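Local coordinates for beta-xylosidase (Uncultured organism, PDB 4MLG), which probably hydrolyses xylo-oligosaccharides, releasing xylose from their non-reducing ends, as a beta-propeller glycoside hydrolase of family 43, at residues Tyr12-Ala17 and Trp299-Lys304. Residues are numbered along the deposited sequence; the frame is centred on the assembly and turned at random.
With SO4 (sulfate ion), chain N.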
# COMPACT_ATOMS: atom_id res chain seq x y z
N TYR A 12 -19.49 9.84 -22.14
CA TYR A 12 -18.63 10.78 -21.43
C TYR A 12 -17.23 10.20 -21.20
O TYR A 12 -17.02 9.39 -20.30
CB TYR A 12 -19.25 11.19 -20.09
CG TYR A 12 -20.50 12.03 -20.23
CD1 TYR A 12 -20.44 13.32 -20.74
CD2 TYR A 12 -21.75 11.54 -19.85
CE1 TYR A 12 -21.58 14.10 -20.86
CE2 TYR A 12 -22.89 12.30 -19.97
CZ TYR A 12 -22.80 13.58 -20.48
OH TYR A 12 -23.94 14.35 -20.61
N MET A 13 -16.28 10.63 -22.02
CA MET A 13 -14.89 10.19 -21.90
C MET A 13 -13.98 11.35 -21.51
O MET A 13 -14.04 12.42 -22.11
CB MET A 13 -14.42 9.55 -23.20
CG MET A 13 -15.26 8.36 -23.65
SD MET A 13 -15.13 6.95 -22.55
CE MET A 13 -16.38 5.87 -23.25
N ALA A 14 -13.14 11.12 -20.50
CA ALA A 14 -12.30 12.19 -19.96
C ALA A 14 -10.84 11.77 -19.84
O ALA A 14 -10.50 10.61 -20.04
CB ALA A 14 -12.83 12.63 -18.61
N ASP A 15 -9.99 12.74 -19.49
CA ASP A 15 -8.56 12.53 -19.32
C ASP A 15 -7.92 11.83 -20.52
O ASP A 15 -7.33 10.76 -20.37
CB ASP A 15 -8.28 11.72 -18.04
CG ASP A 15 -9.07 12.24 -16.85
OD1 ASP A 15 -9.19 13.47 -16.70
OD2 ASP A 15 -9.56 11.40 -16.06
N PRO A 16 -8.03 12.43 -21.71
CA PRO A 16 -7.58 11.74 -22.92
C PRO A 16 -6.07 11.61 -22.99
O PRO A 16 -5.34 12.52 -22.58
CB PRO A 16 -8.08 12.65 -24.04
CG PRO A 16 -8.09 14.00 -23.44
CD PRO A 16 -8.47 13.81 -22.00
N ALA A 17 -5.60 10.48 -23.50
CA ALA A 17 -4.18 10.24 -23.69
C ALA A 17 -3.96 9.73 -25.11
O ALA A 17 -4.26 8.58 -25.42
CB ALA A 17 -3.67 9.22 -22.69
N TRP A 299 -18.24 15.83 -12.89
CA TRP A 299 -17.94 14.40 -12.97
C TRP A 299 -18.39 13.77 -14.29
O TRP A 299 -18.22 12.57 -14.51
CB TRP A 299 -18.57 13.65 -11.79
CG TRP A 299 -20.05 13.83 -11.68
CD1 TRP A 299 -21.01 12.97 -12.11
CD2 TRP A 299 -20.73 14.95 -11.11
NE1 TRP A 299 -22.26 13.48 -11.84
CE2 TRP A 299 -22.11 14.70 -11.22
CE3 TRP A 299 -20.31 16.14 -10.50
CZ2 TRP A 299 -23.08 15.59 -10.76
CZ3 TRP A 299 -21.27 17.03 -10.04
CH2 TRP A 299 -22.64 16.75 -10.18
N LEU A 300 -18.96 14.59 -15.18
CA LEU A 300 -19.36 14.13 -16.50
C LEU A 300 -18.67 14.97 -17.57
O LEU A 300 -19.09 16.08 -17.87
CB LEU A 300 -20.88 14.22 -16.66
CG LEU A 300 -21.73 13.39 -15.70
CD1 LEU A 300 -23.21 13.58 -16.01
CD2 LEU A 300 -21.35 11.93 -15.77
N ARG A 301 -17.60 14.41 -18.14
CA ARG A 301 -16.75 15.17 -19.05
C ARG A 301 -16.75 14.59 -20.46
O ARG A 301 -16.80 13.37 -20.64
CB ARG A 301 -15.33 15.21 -18.50
CG ARG A 301 -15.23 15.86 -17.13
CD ARG A 301 -13.97 15.45 -16.38
NE ARG A 301 -14.02 14.06 -15.93
CZ ARG A 301 -13.07 13.48 -15.20
NH1 ARG A 301 -11.99 14.15 -14.85
NH2 ARG A 301 -13.21 12.21 -14.83
N SER A 302 -16.70 15.46 -21.46
CA SER A 302 -16.67 15.05 -22.85
C SER A 302 -15.35 15.47 -23.49
O SER A 302 -14.98 16.64 -23.44
CB SER A 302 -17.84 15.66 -23.62
OG SER A 302 -19.07 15.37 -22.98
N LEU A 303 -14.64 14.52 -24.09
CA LEU A 303 -13.33 14.82 -24.66
C LEU A 303 -13.43 15.61 -25.96
O LEU A 303 -14.39 15.48 -26.72
CB LEU A 303 -12.48 13.56 -24.84
CG LEU A 303 -13.06 12.26 -25.41
CD1 LEU A 303 -13.49 12.42 -26.86
CD2 LEU A 303 -12.02 11.16 -25.30
N LYS A 304 -12.42 16.44 -26.21
CA LYS A 304 -12.40 17.30 -27.38
C LYS A 304 -10.97 17.57 -27.83
O LYS A 304 -10.03 17.41 -27.05
CB LYS A 304 -13.13 18.61 -27.08
CG LYS A 304 -12.57 19.36 -25.88
CD LYS A 304 -13.47 20.53 -25.49
CE LYS A 304 -13.64 21.50 -26.65
NZ LYS A 304 -14.52 22.65 -26.28
S SO4 N . -8.54 12.81 -12.50
O1 SO4 N . -9.60 12.22 -13.31
O2 SO4 N . -7.67 13.61 -13.34
O3 SO4 N . -9.14 13.66 -11.47
O4 SO4 N . -7.76 11.75 -11.87
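R301 lays its guanidinium over the methyl group of A14 where two blades of the family 43 beta-propeller meet: strand 12-14 pairs with strand 24-32 of one sheet, strand 302-308 belongs to the next, and the short strands 12-14 and 302-304 cross at 58°. The junction illustrates how neighbouring blades can pack together without continuing one sheet into the next. A14 CB sits under one face of the guanidinium, offset toward its rim, 3.3 Å from R301 NE. A bend at chi3 (-72°) turns NE out of line with the aliphatic stem, whose CB also packs on this methyl. D15 approaches obliquely, its carboxylate plane nearly perpendicular to the guanidinium; OD1 lies 3.4 Å from R301 NH1, a salt bridge of charges alone, since no N-H points at the oxygen. The stronger partner of R301 is D32, which binds NE, while S30 holds D15 OD2. An alanine in place of R301 would probably leave D15 and D32 without this shared positive charge and the A14 methyl without its guanidinium lid. A sulfate, probably from the crystallisation liquor, takes a weak hydrogen bond from NH1 at the guanidinium edge, and the D15 side chain lies about 6 Å from the calcium ion bound at D85 and H274, consistent with this end facing the propeller's central axis. Beside this, L303 CD2 meets M13 CB at 3.6 Å and the ring of P16. At the outer end, L300 CB stands over the centre of the Y12 ring, 4.0 Å from its centroid, while S302 OG lies 3.3 Å from Y12 CD1 at the ring edge.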